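Uncharacterized protein (PDB 5BNF) belongs, as porcine CD38, to the ADP-ribosyl cyclase family, whose two-lobed fold pairs a mostly helical part with a part built round a parallel sheet. Local coordinates at residues A[20-25]-A[99-104]; A[35-40]-A[62-67]; A[55-60]-A[133-138]. One frame throughout, in Å; residues are numbered along the deposited sequence.

Contact 1 (A[20-25]-A[99-104]); sequences TYIRVV and NTLLGY
The phenol ring of Tyr21 lies over Leu101 CA at the start of helix 101-106 and slants against the ring of Tyr104, both on the same side of its plane. Leu101 CA is 3.6 Å from the ring centroid of Tyr21 and 22° off its normal, a CH-pi contact displaced toward the rim. Leu101 CB follows it to the CE2 side of the ring. Tyr21 CD1 lies over a face of the Tyr104 ring, 3.5 Å from Tyr104 CD2, with the planes at 35° and the ring centroids 5.2 Å apart. The two tyrosines run past each other in opposite directions, each with CG anti to its own backbone N (chi1 -171° for Tyr21). The contact joins the C-terminal end of helix 10-25, which widens into a pi-type turn at 21-25, to the N-terminus of helix 101-106, two elements of the helical part of the ADP-ribosyl cyclase fold. Tyr21 OH donates to Asn99 O at 2.8 Å, in the carbonyl plane and on a lone pair; Gln67 NE2 also bonds this hydroxyl, so two partners fix the buried ring's outer end. Thr100 is the N-cap: its OG1 accepts from Gly103 N at 3.3 Å and also bonds Leu97 O. At the margin Tyr104 OH reaches Thr20 CG2 at 3.8 Å, while Val25 CG2 rests 4.3 Å from Tyr104 CZ.

Contact 2 (A[35-40]-A[62-67]); sequences QKIKKA and MKLGHQ
Apolar contact between Ile37 and Leu64 carries this meeting, and no hydrogen bond crosses it. Ile37 does its touching with CD1 alone, the tip of its longer branch, which lies 3.2 Å from Leu64 CB, a close approach for two carbons. CG1 of Ile37 stands anti to its own carbonyl carbon (chi1 -63°), and a second turn of -69° swings CD1 toward the 62-67 segment. Leu64 answers in the opposite direction: its CD1 reaches past Ile37 to Ala40 CB at 4.2 Å and to the CB of Lys36 at 4.3 Å. Helix 34-45 thus packs one side against the last turn of the short helix 59-64, both in the helical part of the ADP-ribosyl cyclase fold; Leu61, one turn back from Leu64, extends the apolar patch onto Ile37 and Ala40. Contacts with the backbone make up the rest. Leu64 CD1 lies 3.9 Å from Lys36 O, and Ile37 CD1 also sits beside Leu64 O and 3.9 Å from Gly65 N, where the chain leaves helical geometry. The carbonyl of Leu64 finds its polar partner outside both segments, in Arg32 NH1, which also bonds His66 O and so ties together the chain leaving the helix.

Contact 3 (A[55-60]-A[133-138]); sequences EEDYDL and SNFVSV
The Tyr58 ring has Phe135 O and Val138 CG1 at its edge, near its plane, and its hydroxyl in turn lies at the edge of the Phe135 ring, in that ring's plane. The side chains approach at a slant, Tyr58 CZ being 4.1 Å from Phe135 CD1. Asp57 crosses Phe135 at about a right angle, its OD2 3.7 Å from Phe135 CE1 and oblique to the ring, the carboxylate plane turned 39° from it. That same oxygen accepts from Arg54 N, so its main polar partner belongs to the chain just before the 55-60 segment. The one hydrogen bond across the contact runs from Tyr58 OH to Phe135 O at 2.6 Å, with the donor tilted 33° from the carbonyl plane. Tyr58 CG is anti to its own carbonyl carbon (chi1 -73°), and CB points toward the 133-138 segment. Trp111 NE1 also bonds the hydroxyl, giving this buried oxygen two partners, and Phe139, one helical turn beyond Phe135, meets the Tyr58 ring edge-to-face. In the helical part of the ADP-ribosyl cyclase fold, the contact sets a 3-10 segment and the N-cap of helix 59-64, which is Tyr58 itself, against the first turn of helix 135-149. Asn134 caps that second helix: its OD1 accepts from Ser137 N at 2.9 Å and more weakly from Val136 N, while its ND2 donates to Ser137 OG. Val138 uses CG1, 4.0 Å from Tyr58 CE2 and 3.8 Å from Glu55 N. The carboxylate of Glu55 turns elsewhere, to a salt bridge with Lys145 farther along helix 135-149.

How the contacts relate
All three contacts join helices, or the loops at their ends, and none uses a strand of the parallel sheet (75-77, 153-160, 186-194, 223-229). Contacts 1 and 2 have centres 12 Å apart and are tied through Gln67, which probably bonds both Tyr21 OH and Leu101 N; Leu102 also packs on Met62. Contacts 2 and 3, centres 13 Å apart, share helix 59-64 and touch where Ala40 meets Leu60. Contacts 1 and 3 stay separate, their nearest atoms about 7 Å apart. Along the chain both segments of contact 2 fall between those of contact 1, whereas contact 3 interleaves with each, so sequence-distant helices are bound into one bundle.

Contact 1 (A[20-25]-A[99-104])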
ATOM      1  N   THR A  20     -16.646  10.293  -3.084  1.00 59.96           N
ATOM      2  CA  THR A  20     -15.776  11.410  -3.419  1.00 58.78           C
ATOM      3  C   THR A  20     -14.699  10.993  -4.425  1.00 68.65           C
ATOM      4  O   THR A  20     -14.229  11.810  -5.218  1.00 75.22           O
ATOM      5  CB  THR A  20     -15.090  11.969  -2.169  1.00 49.93           C
ATOM      6  OG1 THR A  20     -16.085  12.446  -1.258  1.00 60.24           O
ATOM      7  CG2 THR A  20     -14.164  13.112  -2.535  1.00 53.00           C
ATOM      8  N   TYR A  21     -14.321   9.718  -4.397  1.00 66.03           N
ATOM      9  CA  TYR A  21     -13.297   9.214  -5.302  1.00 65.60           C
ATOM     10  C   TYR A  21     -13.805   9.000  -6.727  1.00 67.68           C
ATOM     11  O   TYR A  21     -13.166   9.434  -7.684  1.00 68.06           O
ATOM     12  CB  TYR A  21     -12.715   7.891  -4.782  1.00 39.47           C
ATOM     13  CG  TYR A  21     -11.492   7.424  -5.547  1.00 40.22           C
ATOM     14  CD1 TYR A  21     -10.235   7.973  -5.298  1.00 42.91           C
ATOM     15  CD2 TYR A  21     -11.593   6.446  -6.533  1.00 56.20           C
ATOM     16  CE1 TYR A  21      -9.104   7.552  -6.015  1.00 30.48           C
ATOM     17  CE2 TYR A  21     -10.471   6.022  -7.255  1.00 43.46           C
ATOM     18  CZ  TYR A  21      -9.234   6.579  -6.986  1.00 39.98           C
ATOM     19  OH  TYR A  21      -8.128   6.142  -7.672  1.00 41.13           O
ATOM     20  N   ILE A  22     -14.949   8.337  -6.868  1.00 69.24           N
ATOM     21  CA  ILE A  22     -15.494   8.042  -8.190  1.00 72.06           C
ATOM     22  C   ILE A  22     -16.231   9.171  -8.899  1.00 75.59           C
ATOM     23  O   ILE A  22     -16.631   9.017 -10.054  1.00 75.51           O
ATOM     24  CB  ILE A  22     -16.441   6.837  -8.152  1.00 69.94           C
ATOM     25  CG1 ILE A  22     -17.646   7.149  -7.263  1.00 74.67           C
ATOM     26  CG2 ILE A  22     -15.693   5.616  -7.660  1.00 74.23           C
ATOM     27  CD1 ILE A  22     -18.796   6.170  -7.434  1.00 83.18           C
ATOM     28  N   ARG A  23     -16.419  10.297  -8.226  1.00 76.42           N
ATOM     29  CA  ARG A  23     -17.112  11.411  -8.852  1.00 83.03           C
ATOM     30  C   ARG A  23     -16.195  12.602  -9.019  1.00 84.44           C
ATOM     31  O   ARG A  23     -16.467  13.495  -9.823  1.00 89.01           O
ATOM     32  CB  ARG A  23     -18.322  11.817  -8.016  1.00 90.88           C
ATOM     33  CG  ARG A  23     -19.462  10.812  -8.029  1.00 97.87           C
ATOM     34  CD  ARG A  23     -19.997  10.628  -6.624  1.00101.05           C
ATOM     35  NE  ARG A  23     -21.318  10.014  -6.583  1.00 98.62           N
ATOM     36  CZ  ARG A  23     -22.235  10.325  -5.673  1.00102.03           C
ATOM     37  NH1 ARG A  23     -21.958  11.237  -4.749  1.00 94.96           N
ATOM     38  NH2 ARG A  23     -23.422   9.733  -5.683  1.00 99.74           N
ATOM     39  N   VAL A  24     -15.103  12.609  -8.267  1.00 79.34           N
ATOM     40  CA  VAL A  24     -14.175  13.724  -8.324  1.00 74.06           C
ATOM     41  C   VAL A  24     -12.718  13.339  -8.545  1.00 76.08           C
ATOM     42  O   VAL A  24     -12.094  13.782  -9.507  1.00 79.84           O
ATOM     43  CB  VAL A  24     -14.268  14.547  -7.038  1.00 61.71           C
ATOM     44  CG1 VAL A  24     -13.545  15.865  -7.214  1.00 64.23           C
ATOM     45  CG2 VAL A  24     -15.726  14.759  -6.673  1.00 55.50           C
ATOM     46  N   VAL A  25     -12.174  12.517  -7.654  1.00 77.26           N
ATOM     47  CA  VAL A  25     -10.780  12.102  -7.756  1.00 77.88           C
ATOM     48  C   VAL A  25     -10.466  11.448  -9.099  1.00 74.47           C
ATOM     49  O   VAL A  25      -9.507  11.813  -9.775  1.00 78.33           O
ATOM     50  CB  VAL A  25     -10.407  11.120  -6.634  1.00 84.69           C
ATOM     51  CG1 VAL A  25      -8.894  10.959  -6.577  1.00 89.95           C
ATOM     52  CG2 VAL A  25     -10.953  11.616  -5.303  1.00 91.76           C
ATOM     53  N   ASN A  99      -3.397   6.583  -3.642  1.00 36.83           N
ATOM     54  CA  ASN A  99      -4.161   7.358  -4.617  1.00 38.09           C
ATOM     55  C   ASN A  99      -5.132   6.483  -5.402  1.00 38.04           C
ATOM     56  O   ASN A  99      -5.899   6.978  -6.223  1.00 41.42           O
ATOM     57  CB  ASN A  99      -3.227   8.105  -5.579  1.00 29.36           C
ATOM     58  CG  ASN A  99      -2.370   9.136  -4.873  1.00 35.21           C
ATOM     59  OD1 ASN A  99      -2.867   9.942  -4.090  1.00 35.20           O
ATOM     60  ND2 ASN A  99      -1.072   9.122  -5.158  1.00 38.31           N
ATOM     61  N   THR A 100      -5.101   5.180  -5.146  1.00 39.24           N
ATOM     62  CA  THR A 100      -6.009   4.259  -5.816  1.00 28.01           C
ATOM     63  C   THR A 100      -7.299   4.262  -5.013  1.00 34.78           C
ATOM     64  O   THR A 100      -7.319   4.718  -3.874  1.00 35.70           O
ATOM     65  CB  THR A 100      -5.460   2.831  -5.839  1.00 41.33           C
ATOM     66  OG1 THR A 100      -5.338   2.337  -4.497  1.00 37.24           O
ATOM     67  CG2 THR A 100      -4.105   2.806  -6.510  1.00 38.61           C
ATOM     68  N   LEU A 101      -8.370   3.755  -5.611  1.00 42.33           N
ATOM     69  CA  LEU A 101      -9.673   3.700  -4.953  1.00 49.97           C
ATOM     70  C   LEU A 101      -9.616   3.081  -3.550  1.00 44.84           C
ATOM     71  O   LEU A 101      -9.945   3.736  -2.559  1.00 43.02           O
ATOM     72  CB  LEU A 101     -10.660   2.914  -5.824  1.00 43.61           C
ATOM     73  CG  LEU A 101     -12.075   2.735  -5.264  1.00 55.57           C
ATOM     74  CD1 LEU A 101     -12.650   4.071  -4.815  1.00 37.13           C
ATOM     75  CD2 LEU A 101     -12.949   2.106  -6.331  1.00 51.08           C
ATOM     76  N   LEU A 102      -9.194   1.823  -3.470  1.00 37.23           N
ATOM     77  CA  LEU A 102      -9.111   1.127  -2.185  1.00 39.29           C
ATOM     78  C   LEU A 102      -8.128   1.724  -1.178  1.00 34.31           C
ATOM     79  O   LEU A 102      -8.437   1.836   0.008  1.00 38.30           O
ATOM     80  CB  LEU A 102      -8.786  -0.349  -2.423  1.00 20.92           C
ATOM     81  CG  LEU A 102      -9.952  -1.106  -3.055  1.00 30.32           C
ATOM     82  CD1 LEU A 102      -9.518  -2.505  -3.460  1.00 41.32           C
ATOM     83  CD2 LEU A 102     -11.112  -1.152  -2.067  1.00 30.71           C
ATOM     84  N   GLY A 103      -6.947   2.111  -1.640  1.00 29.49           N
ATOM     85  CA  GLY A 103      -5.983   2.689  -0.725  1.00 27.45           C
ATOM     86  C   GLY A 103      -6.454   4.045  -0.247  1.00 30.90           C
ATOM     87  O   GLY A 103      -6.109   4.498   0.849  1.00 34.47           O
ATOM     88  N   TYR A 104      -7.272   4.684  -1.076  1.00 25.00           N
ATOM     89  CA  TYR A 104      -7.796   6.009  -0.792  1.00 30.93           C
ATOM     90  C   TYR A 104      -8.813   6.052   0.344  1.00 41.18           C
ATOM     91  O   TYR A 104      -8.731   6.901   1.236  1.00 38.37           O
ATOM     92  CB  TYR A 104      -8.435   6.586  -2.058  1.00 41.48           C
ATOM     93  CG  TYR A 104      -9.153   7.886  -1.822  1.00 50.09           C
ATOM     94  CD1 TYR A 104      -8.444   9.058  -1.558  1.00 64.01           C
ATOM     95  CD2 TYR A 104     -10.544   7.942  -1.818  1.00 54.89           C
ATOM     96  CE1 TYR A 104      -9.102  10.249  -1.297  1.00 59.70           C
ATOM     97  CE2 TYR A 104     -11.210   9.128  -1.556  1.00 71.35           C
ATOM     98  CZ  TYR A 104     -10.483  10.277  -1.296  1.00 62.75           C
ATOM     99  OH  TYR A 104     -11.142  11.451  -1.031  1.00 78.69           O
TER

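Contact 2 (A[35-40]-A[62-67])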
ATOM      1  N   GLN A  35     -21.799   1.774  -2.176  1.00 77.08           N
ATOM      2  CA  GLN A  35     -22.478   1.007  -1.136  1.00 75.32           C
ATOM      3  C   GLN A  35     -22.094  -0.471  -1.239  1.00 71.73           C
ATOM      4  O   GLN A  35     -21.940  -1.153  -0.226  1.00 75.70           O
ATOM      5  CB  GLN A  35     -23.997   1.180  -1.247  1.00 74.01           C
ATOM      6  CG  GLN A  35     -24.833   0.094  -0.555  1.00 85.69           C
ATOM      7  CD  GLN A  35     -24.520  -0.090   0.924  1.00 85.30           C
ATOM      8  OE1 GLN A  35     -24.448   0.876   1.687  1.00 93.33           O
ATOM      9  NE2 GLN A  35     -24.353  -1.341   1.338  1.00 74.65           N
ATOM     10  N   LYS A  36     -21.930  -0.956  -2.464  1.00 60.89           N
ATOM     11  CA  LYS A  36     -21.551  -2.344  -2.697  1.00 57.38           C
ATOM     12  C   LYS A  36     -20.174  -2.576  -2.091  1.00 59.59           C
ATOM     13  O   LYS A  36     -19.935  -3.588  -1.433  1.00 54.87           O
ATOM     14  CB  LYS A  36     -21.498  -2.622  -4.197  1.00 56.16           C
ATOM     15  CG  LYS A  36     -22.291  -3.831  -4.649  1.00 54.19           C
ATOM     16  CD  LYS A  36     -23.139  -3.489  -5.867  1.00 64.07           C
ATOM     17  CE  LYS A  36     -22.289  -2.977  -7.024  1.00 74.10           C
ATOM     18  NZ  LYS A  36     -23.131  -2.516  -8.165  1.00 75.86           N
ATOM     19  N   ILE A  37     -19.273  -1.627  -2.331  1.00 60.35           N
ATOM     20  CA  ILE A  37     -17.911  -1.703  -1.822  1.00 53.83           C
ATOM     21  C   ILE A  37     -17.920  -1.743  -0.295  1.00 54.07           C
ATOM     22  O   ILE A  37     -17.354  -2.651   0.309  1.00 58.56           O
ATOM     23  CB  ILE A  37     -17.067  -0.486  -2.289  1.00 50.73           C
ATOM     24  CG1 ILE A  37     -16.941  -0.478  -3.814  1.00 52.47           C
ATOM     25  CG2 ILE A  37     -15.680  -0.544  -1.671  1.00 42.48           C
ATOM     26  CD1 ILE A  37     -16.091  -1.601  -4.384  1.00 44.89           C
ATOM     27  N   LYS A  38     -18.571  -0.756   0.315  1.00 48.60           N
ATOM     28  CA  LYS A  38     -18.663  -0.657   1.769  1.00 49.78           C
ATOM     29  C   LYS A  38     -19.159  -1.950   2.398  1.00 55.84           C
ATOM     30  O   LYS A  38     -18.688  -2.357   3.462  1.00 61.25           O
ATOM     31  CB  LYS A  38     -19.599   0.487   2.153  1.00 28.63           C
ATOM     32  CG  LYS A  38     -20.117   0.410   3.577  1.00 40.42           C
ATOM     33  CD  LYS A  38     -21.287   1.358   3.792  1.00 36.53           C
ATOM     34  CE  LYS A  38     -22.181   0.880   4.924  1.00 49.10           C
ATOM     35  NZ  LYS A  38     -23.407   1.720   5.067  1.00 45.99           N
ATOM     36  N   LYS A  39     -20.118  -2.586   1.737  1.00 53.44           N
ATOM     37  CA  LYS A  39     -20.682  -3.834   2.225  1.00 56.34           C
ATOM     38  C   LYS A  39     -19.608  -4.912   2.238  1.00 55.46           C
ATOM     39  O   LYS A  39     -19.466  -5.650   3.208  1.00 62.62           O
ATOM     40  CB  LYS A  39     -21.839  -4.276   1.327  1.00 59.96           C
ATOM     41  CG  LYS A  39     -22.526  -5.548   1.788  1.00 59.63           C
ATOM     42  CD  LYS A  39     -23.219  -5.342   3.123  1.00 57.24           C
ATOM     43  CE  LYS A  39     -23.881  -6.623   3.592  1.00 63.99           C
ATOM     44  NZ  LYS A  39     -24.457  -6.455   4.956  1.00 77.57           N
ATOM     45  N   ALA A  40     -18.854  -4.996   1.149  1.00 48.95           N
ATOM     46  CA  ALA A  40     -17.789  -5.981   1.021  1.00 46.97           C
ATOM     47  C   ALA A  40     -16.677  -5.774   2.051  1.00 39.13           C
ATOM     48  O   ALA A  40     -16.194  -6.727   2.669  1.00 32.09           O
ATOM     49  CB  ALA A  40     -17.215  -5.917  -0.367  1.00 32.49           C
ATOM     50  N   MET A  62     -11.557  -6.884  -3.366  1.00 38.86           N
ATOM     51  CA  MET A  62     -10.518  -6.606  -4.351  1.00 46.82           C
ATOM     52  C   MET A  62     -11.075  -6.665  -5.764  1.00 53.65           C
ATOM     53  O   MET A  62     -10.523  -6.068  -6.688  1.00 55.46           O
ATOM     54  CB  MET A  62      -9.362  -7.596  -4.196  1.00 41.19           C
ATOM     55  CG  MET A  62      -8.681  -7.486  -2.851  1.00 41.59           C
ATOM     56  SD  MET A  62      -8.172  -5.789  -2.524  1.00 49.95           S
ATOM     57  CE  MET A  62      -6.442  -5.984  -2.306  1.00 63.49           C
ATOM     58  N   LYS A  63     -12.180  -7.384  -5.920  1.00 56.91           N
ATOM     59  CA  LYS A  63     -12.837  -7.537  -7.208  1.00 49.51           C
ATOM     60  C   LYS A  63     -13.662  -6.291  -7.519  1.00 45.19           C
ATOM     61  O   LYS A  63     -13.607  -5.763  -8.622  1.00 46.62           O
ATOM     62  CB  LYS A  63     -13.733  -8.777  -7.178  1.00 48.75           C
ATOM     63  CG  LYS A  63     -14.294  -9.200  -8.521  1.00 57.02           C
ATOM     64  CD  LYS A  63     -15.114 -10.472  -8.382  1.00 65.11           C
ATOM     65  CE  LYS A  63     -15.426 -11.092  -9.738  1.00 79.94           C
ATOM     66  NZ  LYS A  63     -16.384 -12.231  -9.613  1.00 83.20           N
ATOM     67  N   LEU A  64     -14.412  -5.810  -6.536  1.00 51.09           N
ATOM     68  CA  LEU A  64     -15.242  -4.628  -6.733  1.00 54.75           C
ATOM     69  C   LEU A  64     -14.455  -3.328  -6.719  1.00 57.78           C
ATOM     70  O   LEU A  64     -14.967  -2.291  -7.130  1.00 59.27           O
ATOM     71  CB  LEU A  64     -16.325  -4.554  -5.661  1.00 51.02           C
ATOM     72  CG  LEU A  64     -17.370  -5.670  -5.630  1.00 61.08           C
ATOM     73  CD1 LEU A  64     -18.288  -5.423  -4.448  1.00 48.26           C
ATOM     74  CD2 LEU A  64     -18.176  -5.704  -6.932  1.00 52.61           C
ATOM     75  N   GLY A  65     -13.214  -3.378  -6.246  1.00 59.87           N
ATOM     76  CA  GLY A  65     -12.411  -2.169  -6.189  1.00 56.32           C
ATOM     77  C   GLY A  65     -11.187  -2.181  -7.086  1.00 56.62           C
ATOM     78  O   GLY A  65     -10.346  -1.283  -7.009  1.00 51.15           O
ATOM     79  N   HIS A  66     -11.073  -3.190  -7.939  1.00 53.91           N
ATOM     80  CA  HIS A  66      -9.926  -3.265  -8.826  1.00 58.72           C
ATOM     81  C   HIS A  66      -9.863  -2.076  -9.775  1.00 59.47           C
ATOM     82  O   HIS A  66     -10.889  -1.553 -10.207  1.00 54.57           O
ATOM     83  CB  HIS A  66      -9.950  -4.558  -9.643  1.00 70.88           C
ATOM     84  CG  HIS A  66      -8.861  -4.632 -10.666  1.00 85.37           C
ATOM     85  ND1 HIS A  66      -8.855  -3.851 -11.802  1.00 87.66           N
ATOM     86  CD2 HIS A  66      -7.713  -5.351 -10.700  1.00 82.88           C
ATOM     87  CE1 HIS A  66      -7.751  -4.083 -12.488  1.00 78.16           C
ATOM     88  NE2 HIS A  66      -7.040  -4.990 -11.840  1.00 71.26           N
ATOM     89  N   GLN A  67      -8.643  -1.660 -10.093  1.00 57.43           N
ATOM     90  CA  GLN A  67      -8.414  -0.543 -10.996  1.00 57.81           C
ATOM     91  C   GLN A  67      -6.955  -0.571 -11.439  1.00 62.55           C
ATOM     92  O   GLN A  67      -6.056  -0.545 -10.603  1.00 67.02           O
ATOM     93  CB  GLN A  67      -8.718   0.781 -10.282  1.00 45.83           C
ATOM     94  CG  GLN A  67      -7.490   1.617  -9.947  1.00 51.93           C
ATOM     95  CD  GLN A  67      -7.807   2.818  -9.084  1.00 62.99           C
ATOM     96  OE1 GLN A  67      -8.340   2.681  -7.982  1.00 68.31           O
ATOM     97  NE2 GLN A  67      -7.470   4.005  -9.574  1.00 54.98           N
TER

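Contact 3 (A[55-60]-A[133-138])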
ATOM      1  N   GLU A  55      -6.124 -13.429   3.197  1.00 32.07           N
ATOM      2  CA  GLU A  55      -6.198 -12.646   1.965  1.00 35.56           C
ATOM      3  C   GLU A  55      -7.557 -12.856   1.304  1.00 35.14           C
ATOM      4  O   GLU A  55      -8.229 -11.906   0.897  1.00 29.05           O
ATOM      5  CB  GLU A  55      -5.085 -13.084   1.015  1.00 37.28           C
ATOM      6  CG  GLU A  55      -4.236 -11.943   0.500  1.00 52.67           C
ATOM      7  CD  GLU A  55      -2.991 -12.425  -0.219  1.00 68.32           C
ATOM      8  OE1 GLU A  55      -3.118 -13.259  -1.143  1.00 50.43           O
ATOM      9  OE2 GLU A  55      -1.883 -11.967   0.142  1.00 68.27           O
ATOM     10  N   GLU A  56      -7.959 -14.120   1.238  1.00 33.38           N
ATOM     11  CA  GLU A  56      -9.227 -14.526   0.641  1.00 33.16           C
ATOM     12  C   GLU A  56     -10.447 -13.755   1.139  1.00 33.98           C
ATOM     13  O   GLU A  56     -11.369 -13.492   0.367  1.00 34.08           O
ATOM     14  CB  GLU A  56      -9.459 -16.020   0.883  1.00 43.41           C
ATOM     15  CG  GLU A  56      -8.502 -16.962   0.149  1.00 45.69           C
ATOM     16  CD  GLU A  56      -7.043 -16.749   0.508  1.00 50.74           C
ATOM     17  OE1 GLU A  56      -6.752 -16.353   1.655  1.00 40.61           O
ATOM     18  OE2 GLU A  56      -6.182 -16.996  -0.359  1.00 63.61           O
ATOM     19  N   ASP A  57     -10.468 -13.404   2.423  1.00 26.49           N
ATOM     20  CA  ASP A  57     -11.606 -12.677   2.974  1.00 27.31           C
ATOM     21  C   ASP A  57     -11.852 -11.373   2.231  1.00 35.19           C
ATOM     22  O   ASP A  57     -12.915 -10.775   2.364  1.00 42.82           O
ATOM     23  CB  ASP A  57     -11.400 -12.367   4.462  1.00 27.11           C
ATOM     24  CG  ASP A  57     -11.247 -13.620   5.309  1.00 35.11           C
ATOM     25  OD1 ASP A  57     -11.947 -14.614   5.043  1.00 36.47           O
ATOM     26  OD2 ASP A  57     -10.431 -13.609   6.253  1.00 40.83           O
ATOM     27  N   TYR A  58     -10.871 -10.934   1.449  1.00 37.49           N
ATOM     28  CA  TYR A  58     -11.013  -9.689   0.704  1.00 41.84           C
ATOM     29  C   TYR A  58     -11.232  -9.870  -0.799  1.00 44.04           C
ATOM     30  O   TYR A  58     -11.236  -8.889  -1.545  1.00 45.04           O
ATOM     31  CB  TYR A  58      -9.789  -8.800   0.921  1.00 38.59           C
ATOM     32  CG  TYR A  58      -9.695  -8.149   2.283  1.00 30.35           C
ATOM     33  CD1 TYR A  58     -10.665  -7.254   2.721  1.00 32.83           C
ATOM     34  CD2 TYR A  58      -8.597  -8.381   3.108  1.00 33.97           C
ATOM     35  CE1 TYR A  58     -10.538  -6.597   3.949  1.00 20.40           C
ATOM     36  CE2 TYR A  58      -8.463  -7.733   4.333  1.00 21.99           C
ATOM     37  CZ  TYR A  58      -9.430  -6.847   4.749  1.00 20.33           C
ATOM     38  OH  TYR A  58      -9.291  -6.228   5.975  1.00 22.93           O
ATOM     39  N   ASP A  59     -11.412 -11.107  -1.253  1.00 41.53           N
ATOM     40  CA  ASP A  59     -11.625 -11.341  -2.679  1.00 43.72           C
ATOM     41  C   ASP A  59     -12.696 -10.402  -3.223  1.00 43.53           C
ATOM     42  O   ASP A  59     -12.422  -9.553  -4.069  1.00 43.93           O
ATOM     43  CB  ASP A  59     -12.026 -12.795  -2.945  1.00 36.83           C
ATOM     44  CG  ASP A  59     -10.898 -13.772  -2.663  1.00 59.53           C
ATOM     45  OD1 ASP A  59      -9.722 -13.351  -2.673  1.00 84.70           O
ATOM     46  OD2 ASP A  59     -11.185 -14.966  -2.444  1.00 68.02           O
ATOM     47  N   LEU A  60     -13.912 -10.548  -2.716  1.00 39.04           N
ATOM     48  CA  LEU A  60     -15.025  -9.716  -3.140  1.00 47.46           C
ATOM     49  C   LEU A  60     -14.602  -8.252  -3.206  1.00 49.03           C
ATOM     50  O   LEU A  60     -14.820  -7.578  -4.210  1.00 52.08           O
ATOM     51  CB  LEU A  60     -16.186  -9.879  -2.153  1.00 57.34           C
ATOM     52  CG  LEU A  60     -17.574  -9.284  -2.443  1.00 70.44           C
ATOM     53  CD1 LEU A  60     -17.477  -7.799  -2.672  1.00 72.38           C
ATOM     54  CD2 LEU A  60     -18.178  -9.944  -3.666  1.00 85.67           C
ATOM     55  N   SER A 133      -1.806 -11.855  11.119  1.00 18.53           N
ATOM     56  CA  SER A 133      -3.061 -12.040  10.410  1.00 15.74           C
ATOM     57  C   SER A 133      -4.238 -11.245  11.006  1.00 23.98           C
ATOM     58  O   SER A 133      -5.280 -11.806  11.365  1.00 23.57           O
ATOM     59  CB  SER A 133      -3.404 -13.538  10.331  1.00 18.40           C
ATOM     60  OG  SER A 133      -3.606 -14.088  11.615  1.00 32.92           O
ATOM     61  N   ASN A 134      -4.053  -9.935  11.127  1.00 26.18           N
ATOM     62  CA  ASN A 134      -5.107  -9.054  11.620  1.00 23.06           C
ATOM     63  C   ASN A 134      -5.650  -8.392  10.349  1.00 27.33           C
ATOM     64  O   ASN A 134      -4.936  -8.266   9.347  1.00 29.26           O
ATOM     65  CB  ASN A 134      -4.539  -8.008  12.591  1.00 23.31           C
ATOM     66  CG  ASN A 134      -3.723  -6.933  11.891  1.00 20.59           C
ATOM     67  OD1 ASN A 134      -4.265  -6.115  11.159  1.00 26.91           O
ATOM     68  ND2 ASN A 134      -2.415  -6.937  12.115  1.00 16.50           N
ATOM     69  N   PHE A 135      -6.899  -7.962  10.379  1.00 24.68           N
ATOM     70  CA  PHE A 135      -7.508  -7.382   9.188  1.00 31.85           C
ATOM     71  C   PHE A 135      -6.925  -6.118   8.541  1.00 27.47           C
ATOM     72  O   PHE A 135      -7.104  -5.916   7.340  1.00 19.57           O
ATOM     73  CB  PHE A 135      -9.011  -7.234   9.426  1.00 26.82           C
ATOM     74  CG  PHE A 135      -9.743  -8.542   9.352  1.00 28.16           C
ATOM     75  CD1 PHE A 135     -10.004  -9.131   8.120  1.00 17.76           C
ATOM     76  CD2 PHE A 135     -10.110  -9.221  10.513  1.00 15.51           C
ATOM     77  CE1 PHE A 135     -10.622 -10.385   8.046  1.00 33.71           C
ATOM     78  CE2 PHE A 135     -10.726 -10.471  10.446  1.00 24.03           C
ATOM     79  CZ  PHE A 135     -10.981 -11.054   9.213  1.00 35.74           C
ATOM     80  N   VAL A 136      -6.221  -5.284   9.298  1.00 17.42           N
ATOM     81  CA  VAL A 136      -5.625  -4.090   8.713  1.00 28.79           C
ATOM     82  C   VAL A 136      -4.357  -4.435   7.921  1.00 31.83           C
ATOM     83  O   VAL A 136      -4.160  -3.980   6.786  1.00 28.55           O
ATOM     84  CB  VAL A 136      -5.291  -3.044   9.802  1.00 32.51           C
ATOM     85  CG1 VAL A 136      -4.423  -1.934   9.225  1.00 22.10           C
ATOM     86  CG2 VAL A 136      -6.573  -2.449  10.336  1.00 14.68           C
ATOM     87  N   SER A 137      -3.503  -5.254   8.516  1.00 24.22           N
ATOM     88  CA  SER A 137      -2.267  -5.641   7.869  1.00 22.30           C
ATOM     89  C   SER A 137      -2.506  -6.502   6.637  1.00 29.70           C
ATOM     90  O   SER A 137      -1.882  -6.297   5.598  1.00 32.01           O
ATOM     91  CB  SER A 137      -1.374  -6.374   8.859  1.00 20.81           C
ATOM     92  OG  SER A 137      -1.054  -5.520   9.939  1.00 23.94           O
ATOM     93  N   VAL A 138      -3.409  -7.467   6.741  1.00 20.32           N
ATOM     94  CA  VAL A 138      -3.669  -8.324   5.601  1.00 16.80           C
ATOM     95  C   VAL A 138      -4.182  -7.497   4.443  1.00 13.80           C
ATOM     96  O   VAL A 138      -3.791  -7.698   3.297  1.00 22.18           O
ATOM     97  CB  VAL A 138      -4.669  -9.415   5.944  1.00 15.20           C
ATOM     98  CG1 VAL A 138      -5.196 -10.060   4.676  1.00 17.32           C
ATOM     99  CG2 VAL A 138      -3.973 -10.462   6.820  1.00 24.04           C
TER